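Local structure of outer membrane protein Omp121 (Bacteroides thetaiotaomicron, 5FQ8) at residues Y491-D496 and S508-V514; S549-P553 and D597-V603; V606-S610 and N627-G632. The protein probably imports nutrients across the outer membrane as the TonB-dependent barrel of a SusCD complex, paired with a surface lipoprotein. One frame throughout, in Å; residues are numbered along the deposited sequence.

Contact 1: Y491-D496 and S508-V514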
loop_
_atom_site.group_PDB
_atom_site.type_symbol
_atom_site.label_atom_id
_atom_site.label_comp_id
_atom_site.label_asym_id
_atom_site.label_seq_id
_atom_site.Cartn_x
_atom_site.Cartn_y
_atom_site.Cartn_z
ATOM N N TYR B 491 -3.006 -1.087 -6.785
ATOM C CA TYR B 491 -1.639 -1.208 -6.324
ATOM C C TYR B 491 -1.545 -0.859 -4.849
ATOM O O TYR B 491 -2.310 -0.045 -4.344
ATOM C CB TYR B 491 -0.735 -0.295 -7.139
ATOM C CG TYR B 491 0.703 -0.318 -6.717
ATOM C CD1 TYR B 491 1.536 -1.359 -7.085
ATOM C CD2 TYR B 491 1.233 0.708 -5.963
ATOM C CE1 TYR B 491 2.846 -1.381 -6.709
ATOM C CE2 TYR B 491 2.545 0.692 -5.585
ATOM C CZ TYR B 491 3.346 -0.355 -5.966
ATOM O OH TYR B 491 4.660 -0.384 -5.595
ATOM N N SER B 492 -0.604 -1.481 -4.156
ATOM C CA SER B 492 -0.404 -1.130 -2.763
ATOM C C SER B 492 1.001 -1.542 -2.337
ATOM O O SER B 492 1.446 -2.646 -2.645
ATOM C CB SER B 492 -1.492 -1.761 -1.890
ATOM O OG SER B 492 -1.068 -2.969 -1.320
ATOM N N GLU B 493 1.688 -0.642 -1.629
ATOM C CA GLU B 493 3.113 -0.733 -1.343
ATOM C C GLU B 493 3.361 -0.359 0.099
ATOM O O GLU B 493 2.719 0.554 0.606
ATOM C CB GLU B 493 3.886 0.219 -2.262
ATOM C CG GLU B 493 5.375 0.263 -2.101
ATOM C CD GLU B 493 5.982 1.401 -2.881
ATOM O OE1 GLU B 493 5.361 1.854 -3.854
ATOM O OE2 GLU B 493 7.078 1.862 -2.516
ATOM N N VAL B 494 4.286 -1.041 0.758
ATOM C CA VAL B 494 4.751 -0.639 2.080
ATOM C C VAL B 494 6.259 -0.626 2.070
ATOM O O VAL B 494 6.894 -1.461 1.423
ATOM C CB VAL B 494 4.255 -1.563 3.215
ATOM C CG1 VAL B 494 2.792 -1.376 3.444
ATOM C CG2 VAL B 494 4.577 -2.982 2.895
ATOM N N ASN B 495 6.835 0.307 2.802
ATOM C CA ASN B 495 8.276 0.403 2.905
ATOM C C ASN B 495 8.704 0.182 4.339
ATOM O O ASN B 495 7.891 0.161 5.259
ATOM C CB ASN B 495 8.769 1.753 2.389
ATOM C CG ASN B 495 8.784 1.815 0.879
ATOM O OD1 ASN B 495 9.803 1.542 0.243
ATOM N ND2 ASN B 495 7.650 2.154 0.293
ATOM N N ASP B 496 10.001 -0.021 4.517
ATOM C CA ASP B 496 10.595 -0.064 5.843
ATOM C C ASP B 496 9.969 -1.196 6.661
ATOM O O ASP B 496 9.108 -0.984 7.507
ATOM C CB ASP B 496 10.448 1.300 6.532
ATOM C CG ASP B 496 11.517 1.555 7.547
ATOM O OD1 ASP B 496 11.813 0.635 8.339
ATOM O OD2 ASP B 496 12.061 2.675 7.549
ATOM N N SER B 508 5.105 -3.118 8.338
ATOM C CA SER B 508 5.723 -1.803 8.302
ATOM C C SER B 508 5.074 -0.900 9.330
ATOM O O SER B 508 3.853 -0.917 9.494
ATOM C CB SER B 508 5.592 -1.173 6.921
ATOM O OG SER B 508 5.913 0.203 6.961
ATOM N N GLY B 509 5.894 -0.099 10.002
ATOM C CA GLY B 509 5.370 0.894 10.918
ATOM C C GLY B 509 5.288 2.258 10.282
ATOM O O GLY B 509 5.301 3.273 10.969
ATOM N N LYS B 510 5.205 2.301 8.966
ATOM C CA LYS B 510 5.161 3.552 8.239
ATOM C C LYS B 510 3.956 3.562 7.322
ATOM O O LYS B 510 3.271 2.558 7.157
ATOM C CB LYS B 510 6.454 3.758 7.459
ATOM C CG LYS B 510 7.666 3.793 8.351
ATOM C CD LYS B 510 8.468 5.040 8.115
ATOM C CE LYS B 510 9.197 5.472 9.369
ATOM N NZ LYS B 510 8.275 6.145 10.339
ATOM N N THR B 511 3.691 4.714 6.740
ATOM C CA THR B 511 2.516 4.860 5.900
ATOM C C THR B 511 2.602 3.931 4.695
ATOM O O THR B 511 3.673 3.779 4.105
ATOM C CB THR B 511 2.384 6.305 5.432
ATOM O OG1 THR B 511 2.319 7.152 6.575
ATOM C CG2 THR B 511 1.137 6.492 4.598
ATOM N N PRO B 512 1.517 3.273 4.330
ATOM C CA PRO B 512 1.493 2.534 3.071
ATOM C C PRO B 512 1.083 3.421 1.911
ATOM O O PRO B 512 0.412 4.436 2.067
ATOM C CB PRO B 512 0.437 1.457 3.324
ATOM C CG PRO B 512 -0.494 2.098 4.264
ATOM C CD PRO B 512 0.349 2.960 5.165
ATOM N N ILE B 513 1.493 3.006 0.728
ATOM C CA ILE B 513 1.222 3.743 -0.496
ATOM C C ILE B 513 0.208 2.957 -1.306
ATOM O O ILE B 513 0.429 1.782 -1.598
ATOM C CB ILE B 513 2.521 3.974 -1.283
ATOM C CG1 ILE B 513 3.575 4.562 -0.365
ATOM C CG2 ILE B 513 2.285 4.886 -2.448
ATOM C CD1 ILE B 513 4.905 4.616 -0.992
ATOM N N VAL B 514 -0.903 3.585 -1.664
ATOM C CA VAL B 514 -1.915 2.929 -2.483
ATOM C C VAL B 514 -2.129 3.708 -3.775
ATOM O O VAL B 514 -2.062 4.940 -3.787
ATOM C CB VAL B 514 -3.256 2.759 -1.723
ATOM C CG1 VAL B 514 -3.009 2.211 -0.368
ATOM C CG2 VAL B 514 -3.990 4.042 -1.631
#

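Contact 2: S549-P553 and D597-V603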
loop_
_atom_site.group_PDB
_atom_site.type_symbol
_atom_site.label_atom_id
_atom_site.label_comp_id
_atom_site.label_asym_id
_atom_site.label_seq_id
_atom_site.Cartn_x
_atom_site.Cartn_y
_atom_site.Cartn_z
ATOM N N SER B 549 -15.319 6.499 -32.552
ATOM C CA SER B 549 -14.420 6.158 -31.465
ATOM C C SER B 549 -14.714 6.994 -30.230
ATOM O O SER B 549 -15.021 8.186 -30.324
ATOM C CB SER B 549 -12.972 6.353 -31.872
ATOM O OG SER B 549 -12.120 5.883 -30.853
ATOM N N SER B 550 -14.602 6.362 -29.069
ATOM C CA SER B 550 -14.776 7.108 -27.838
ATOM C C SER B 550 -13.571 7.977 -27.505
ATOM O O SER B 550 -13.713 8.927 -26.737
ATOM C CB SER B 550 -15.065 6.160 -26.686
ATOM O OG SER B 550 -13.872 5.824 -26.027
ATOM N N THR B 551 -12.398 7.701 -28.062
ATOM C CA THR B 551 -11.214 8.440 -27.666
ATOM C C THR B 551 -10.933 9.641 -28.543
ATOM O O THR B 551 -9.884 10.266 -28.384
ATOM C CB THR B 551 -10.003 7.525 -27.644
ATOM O OG1 THR B 551 -9.828 6.940 -28.931
ATOM C CG2 THR B 551 -10.195 6.437 -26.643
ATOM N N LEU B 552 -11.798 9.971 -29.410
ATOM C CA LEU B 552 -11.646 11.203 -30.155
ATOM C C LEU B 552 -12.636 12.249 -29.653
ATOM O O LEU B 552 -13.644 11.898 -29.041
ATOM C CB LEU B 552 -11.863 10.947 -31.650
ATOM C CG LEU B 552 -10.745 10.169 -32.364
ATOM C CD1 LEU B 552 -11.120 9.820 -33.780
ATOM C CD2 LEU B 552 -9.451 10.953 -32.356
ATOM N N PRO B 553 -12.380 13.545 -29.861
ATOM C CA PRO B 553 -13.296 14.573 -29.354
ATOM C C PRO B 553 -14.739 14.315 -29.758
ATOM O O PRO B 553 -15.018 13.822 -30.848
ATOM C CB PRO B 553 -12.760 15.858 -29.987
ATOM C CG PRO B 553 -11.353 15.622 -30.177
ATOM C CD PRO B 553 -11.186 14.156 -30.464
ATOM N N ASP B 597 -7.816 6.080 -34.037
ATOM C CA ASP B 597 -8.150 7.009 -32.980
ATOM C C ASP B 597 -6.952 7.177 -32.059
ATOM O O ASP B 597 -5.839 6.764 -32.371
ATOM C CB ASP B 597 -9.390 6.525 -32.228
ATOM C CG ASP B 597 -9.279 5.086 -31.761
ATOM O OD1 ASP B 597 -8.163 4.601 -31.505
ATOM O OD2 ASP B 597 -10.323 4.428 -31.646
ATOM N N ALA B 598 -7.180 7.765 -30.899
ATOM C CA ALA B 598 -6.112 8.032 -29.957
ATOM C C ALA B 598 -6.244 7.146 -28.729
ATOM O O ALA B 598 -7.221 6.423 -28.551
ATOM C CB ALA B 598 -6.118 9.503 -29.560
ATOM N N ASP B 599 -5.220 7.203 -27.890
ATOM C CA ASP B 599 -5.247 6.554 -26.596
ATOM C C ASP B 599 -6.293 7.226 -25.702
ATOM O O ASP B 599 -6.809 8.301 -26.009
ATOM C CB ASP B 599 -3.857 6.611 -25.971
ATOM C CG ASP B 599 -3.575 5.442 -25.070
ATOM O OD1 ASP B 599 -4.525 4.958 -24.420
ATOM O OD2 ASP B 599 -2.401 5.014 -25.015
ATOM N N VAL B 600 -6.617 6.581 -24.584
ATOM C CA VAL B 600 -7.725 7.079 -23.780
ATOM C C VAL B 600 -7.365 8.402 -23.119
ATOM O O VAL B 600 -6.204 8.656 -22.762
ATOM C CB VAL B 600 -8.168 6.065 -22.715
ATOM C CG1 VAL B 600 -9.027 5.022 -23.337
ATOM C CG2 VAL B 600 -6.977 5.455 -22.040
ATOM N N TYR B 601 -8.378 9.252 -22.951
ATOM C CA TYR B 601 -8.279 10.425 -22.100
ATOM C C TYR B 601 -7.111 11.313 -22.530
ATOM O O TYR B 601 -6.097 11.428 -21.853
ATOM C CB TYR B 601 -8.113 10.000 -20.640
ATOM C CG TYR B 601 -8.971 8.850 -20.193
ATOM C CD1 TYR B 601 -10.313 8.796 -20.505
ATOM C CD2 TYR B 601 -8.430 7.824 -19.442
ATOM C CE1 TYR B 601 -11.084 7.751 -20.080
ATOM C CE2 TYR B 601 -9.191 6.782 -19.016
ATOM C CZ TYR B 601 -10.513 6.742 -19.336
ATOM O OH TYR B 601 -11.278 5.688 -18.910
ATOM N N MET B 602 -7.283 11.924 -23.690
ATOM C CA MET B 602 -6.302 12.858 -24.212
ATOM C C MET B 602 -6.928 14.167 -24.635
ATOM O O MET B 602 -6.227 15.023 -25.173
ATOM C CB MET B 602 -5.544 12.232 -25.391
ATOM C CG MET B 602 -4.752 10.997 -24.991
ATOM S SD MET B 602 -3.791 10.250 -26.293
ATOM C CE MET B 602 -2.436 11.383 -26.479
ATOM N N VAL B 603 -8.214 14.353 -24.384
ATOM C CA VAL B 603 -8.937 15.547 -24.791
ATOM C C VAL B 603 -9.111 16.527 -23.638
ATOM O O VAL B 603 -8.918 17.729 -23.804
ATOM C CB VAL B 603 -10.302 15.149 -25.389
ATOM C CG1 VAL B 603 -11.066 16.372 -25.824
ATOM C CG2 VAL B 603 -10.091 14.220 -26.543
#

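Contact 3: V606-S610 and N627-G632. With MG (magnesium ion), chain L.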
loop_
_atom_site.group_PDB
_atom_site.type_symbol
_atom_site.label_atom_id
_atom_site.label_comp_id
_atom_site.label_asym_id
_atom_site.label_seq_id
_atom_site.Cartn_x
_atom_site.Cartn_y
_atom_site.Cartn_z
ATOM N N VAL B 606 -6.817 17.463 -16.899
ATOM C CA VAL B 606 -7.036 16.841 -15.610
ATOM C C VAL B 606 -6.180 17.535 -14.574
ATOM O O VAL B 606 -5.249 18.272 -14.893
ATOM C CB VAL B 606 -6.732 15.343 -15.619
ATOM C CG1 VAL B 606 -7.453 14.675 -16.752
ATOM C CG2 VAL B 606 -5.257 15.117 -15.687
ATOM N N TYR B 607 -6.524 17.306 -13.317
ATOM C CA TYR B 607 -5.716 17.733 -12.188
ATOM C C TYR B 607 -5.270 16.496 -11.428
ATOM O O TYR B 607 -6.097 15.702 -10.986
ATOM C CB TYR B 607 -6.501 18.666 -11.263
ATOM C CG TYR B 607 -6.814 20.040 -11.785
ATOM C CD1 TYR B 607 -7.886 20.257 -12.635
ATOM C CD2 TYR B 607 -6.068 21.133 -11.381
ATOM C CE1 TYR B 607 -8.191 21.524 -13.085
ATOM C CE2 TYR B 607 -6.365 22.405 -11.828
ATOM C CZ TYR B 607 -7.423 22.593 -12.675
ATOM O OH TYR B 607 -7.704 23.852 -13.117
ATOM N N ALA B 608 -3.979 16.334 -11.274
ATOM C CA ALA B 608 -3.484 15.163 -10.576
ATOM C C ALA B 608 -3.268 15.476 -9.108
ATOM O O ALA B 608 -3.166 16.626 -8.711
ATOM C CB ALA B 608 -2.183 14.677 -11.201
ATOM N N GLN B 609 -3.228 14.435 -8.297
ATOM C CA GLN B 609 -2.754 14.603 -6.940
ATOM C C GLN B 609 -1.330 15.117 -6.993
ATOM O O GLN B 609 -0.496 14.577 -7.712
ATOM C CB GLN B 609 -2.818 13.291 -6.179
ATOM C CG GLN B 609 -2.542 13.430 -4.731
ATOM C CD GLN B 609 -2.128 12.135 -4.113
ATOM O OE1 GLN B 609 -1.679 11.231 -4.800
ATOM N NE2 GLN B 609 -2.285 12.024 -2.812
ATOM N N SER B 610 -1.054 16.173 -6.241
ATOM C CA SER B 610 0.205 16.873 -6.404
ATOM C C SER B 610 1.384 15.962 -6.100
ATOM O O SER B 610 1.414 15.272 -5.084
ATOM C CB SER B 610 0.224 18.106 -5.511
ATOM O OG SER B 610 -0.860 18.956 -5.833
ATOM N N ASN B 627 -4.062 17.491 1.667
ATOM C CA ASN B 627 -4.007 16.923 0.340
ATOM C C ASN B 627 -4.007 18.050 -0.658
ATOM O O ASN B 627 -4.517 19.129 -0.388
ATOM C CB ASN B 627 -5.192 16.006 0.081
ATOM C CG ASN B 627 -4.932 15.055 -1.046
ATOM O OD1 ASN B 627 -3.848 14.516 -1.151
ATOM N ND2 ASN B 627 -5.909 14.854 -1.904
ATOM N N ALA B 628 -3.432 17.800 -1.825
ATOM C CA ALA B 628 -3.318 18.869 -2.797
ATOM C C ALA B 628 -3.437 18.308 -4.199
ATOM O O ALA B 628 -3.154 17.137 -4.448
ATOM C CB ALA B 628 -2.009 19.632 -2.634
ATOM N N TYR B 629 -3.876 19.167 -5.102
ATOM C CA TYR B 629 -4.024 18.845 -6.503
ATOM C C TYR B 629 -3.196 19.817 -7.325
ATOM O O TYR B 629 -2.946 20.945 -6.903
ATOM C CB TYR B 629 -5.487 18.885 -6.889
ATOM C CG TYR B 629 -6.235 17.662 -6.429
ATOM C CD1 TYR B 629 -6.235 16.507 -7.196
ATOM C CD2 TYR B 629 -6.912 17.645 -5.227
ATOM C CE1 TYR B 629 -6.902 15.380 -6.791
ATOM C CE2 TYR B 629 -7.577 16.523 -4.812
ATOM C CZ TYR B 629 -7.572 15.389 -5.604
ATOM O OH TYR B 629 -8.229 14.248 -5.218
ATOM N N SER B 630 -2.729 19.359 -8.476
ATOM C CA SER B 630 -1.862 20.140 -9.340
ATOM C C SER B 630 -2.377 20.072 -10.767
ATOM O O SER B 630 -3.067 19.128 -11.147
ATOM C CB SER B 630 -0.425 19.642 -9.282
ATOM O OG SER B 630 0.447 20.558 -9.910
ATOM N N ALA B 631 -2.041 21.077 -11.559
ATOM C CA ALA B 631 -2.466 21.086 -12.951
ATOM C C ALA B 631 -1.636 20.104 -13.750
ATOM O O ALA B 631 -0.403 20.116 -13.678
ATOM C CB ALA B 631 -2.344 22.475 -13.555
ATOM N N GLY B 632 -2.322 19.267 -14.523
ATOM C CA GLY B 632 -1.651 18.167 -15.192
ATOM C C GLY B 632 -0.691 18.660 -16.255
ATOM O O GLY B 632 -0.946 19.646 -16.947
HETATM MG MG MG L . 1.675 20.828 -13.853
HETATM O O HOH W 1 1.989 19.900 -12.065
HETATM O O HOH W 2 0.869 21.528 -15.556
#

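Contact 1: Y491-D496 and S508-V514
Beyond the last backbone pairing of two neighbouring strands, a serine hydroxyl takes over the job of joining them. S508 OG donates to N495 O at 2.6 Å and accepts from K510 N at 3.0 Å, the second bond making an ST turn. One oxygen thus shapes the incoming loop and ties it to the outgoing strand. D496, with phi near +60°, is where the chain leaves extended geometry.

Further along, E493 and I513 form an antiparallel hydrogen-bonded pair. E493 N to I513 O and I513 N to E493 O both measure 2.7 Å, and a CA-H...O contact from S492 CA to I513 O (3.2 Å) flanks them. S492 and V514 follow as a non-hydrogen-bonded pair with CA atoms 4.3 Å apart. This is the end of a barrel hairpin in a TonB-dependent receptor: strand 472-495 runs out, a loop turns back, and strand 513-534 returns. The other edge of 491-496 is hydrogen-bonded to strand 446-469, through S492 to E449 and V494 to Y447.

Side chains divide by face. On the E493 side, the carboxylate accepts from Y491 OH at OE1 (2.9 Å) and from N495 ND2 at OE2 (2.9 Å), with Q446 also bonding OE2. I513 CD1 lies over this polar row, 3.8 Å from E493 OE2 and 3.9 Å from N495 ND2. V494 is apolar in its contacts: its CG1 meets P512 CB at 3.7 Å, and its CB lies 4.0 Å from S508 CB. T511 and V514 pack on their own counterparts in the second subunit, which places this hairpin at the interface between the two barrels.

Contact 2: S549-P553 and D597-V603
S549, the last residue of strand 538-549, opens the contact: its OG donates to D597 OD2 at 2.4 Å, a very short separation that merits caution at 2.75 Å resolution. The same OG accepts a weak bond from T551 N (3.3 Å). S550 turns to strand 513-534, where its OG bonds R522 N. T551 has more of its surface buried by the other segment (98 Å²) than any other residue here. Its OG1 donates to A598 O at 2.7 Å, and its CG2 touches V600 CG1 at 3.8 Å, so one side chain makes both a polar and an apolar link. L552 sets CG 3.9 Å from D597 CB and also packs on I676 and F559. P553 finishes the segment with CD 4.1 Å from V603 CG2.

Apart from S549, both segments are loop, following strands 538-549 and 582-596, and both loops also meet the lipoprotein chain, consistent with the extracellular end of the barrel. D597 uses its other oxygen, OD1, in a salt bridge with R521 NH2 from strand 513-534. The chemistry implies a buried carboxylate that is compensated in charge by the arginine and in hydrogen bonding by the serine, joining two loops to the barrel wall.

Contact 3: V606-S610 and N627-G632
Four backbone hydrogen bonds account for most of the polar pairing between these segments. A608 and S630 are a hydrogen-bonded antiparallel pair: A608 N donates to S630 O at 2.9 Å and S630 N to A608 O at 2.8 Å. Outside them, G632 N reaches V606 O at 3.1 Å and S610 N reaches A628 O at 2.9 Å. The short axes of 607-609 and 629-631 approach to 4.4 Å with N-to-C directions 140° apart, so the ladder is antiparallel but well twisted. Past the ladder, a weak side-chain bond runs from Q609 NE2 to N627 OD1 (3.4 Å).

Apolar contact is modest: Y607 CE2 lies 4.4 Å from A631 CB, and Y607 CB 4.5 Å from Y629 CB. The polar ends of these rings are satisfied by other chains, Y607 OH by a polar side chain of the lipoprotein and Y629 OH by N507 of the second subunit. S610 OG likewise bonds a polar lipoprotein side chain, while its approach to S630 N (3.3 Å) has too poor an angle for a bond.

On the S630 side, S630 OG accepts from water 1 at 2.7 Å and also bonds an acidic side chain of the lipoprotein. Water 1 and water 2 each coordinate the magnesium at 2.0 Å, and A631 O does so at 2.2 Å; G632 O receives a weak bond from water 2 (3.0 Å). N633 OD1 and a lipoprotein backbone atom supply the remaining ligands found. The result is an antiparallel strand pair in the long connection between barrel strands 582-596 and 643-656, carrying a magnesium site between receptor and lipoprotein.

From the N terminus, contact 1 comes first and closes the short loop between adjacent barrel strands 472-495 and 513-534. Contact 2 opens later, spans 43 residues that include strands 558-569 and 582-596, and joins the loops at either end of that span. Contact 3 follows almost at once, closing a 16-residue excursion inside the long connection from strand 582-596 to 643-656. The three are in series, so none nests in or crosses another. Contacts 1 and 3 come within about 6 Å at their nearest atoms without touching, and both meet the second subunit. Contact 2 lies farther from contact 1, their centres about 34 Å apart. All three reach the lipoprotein.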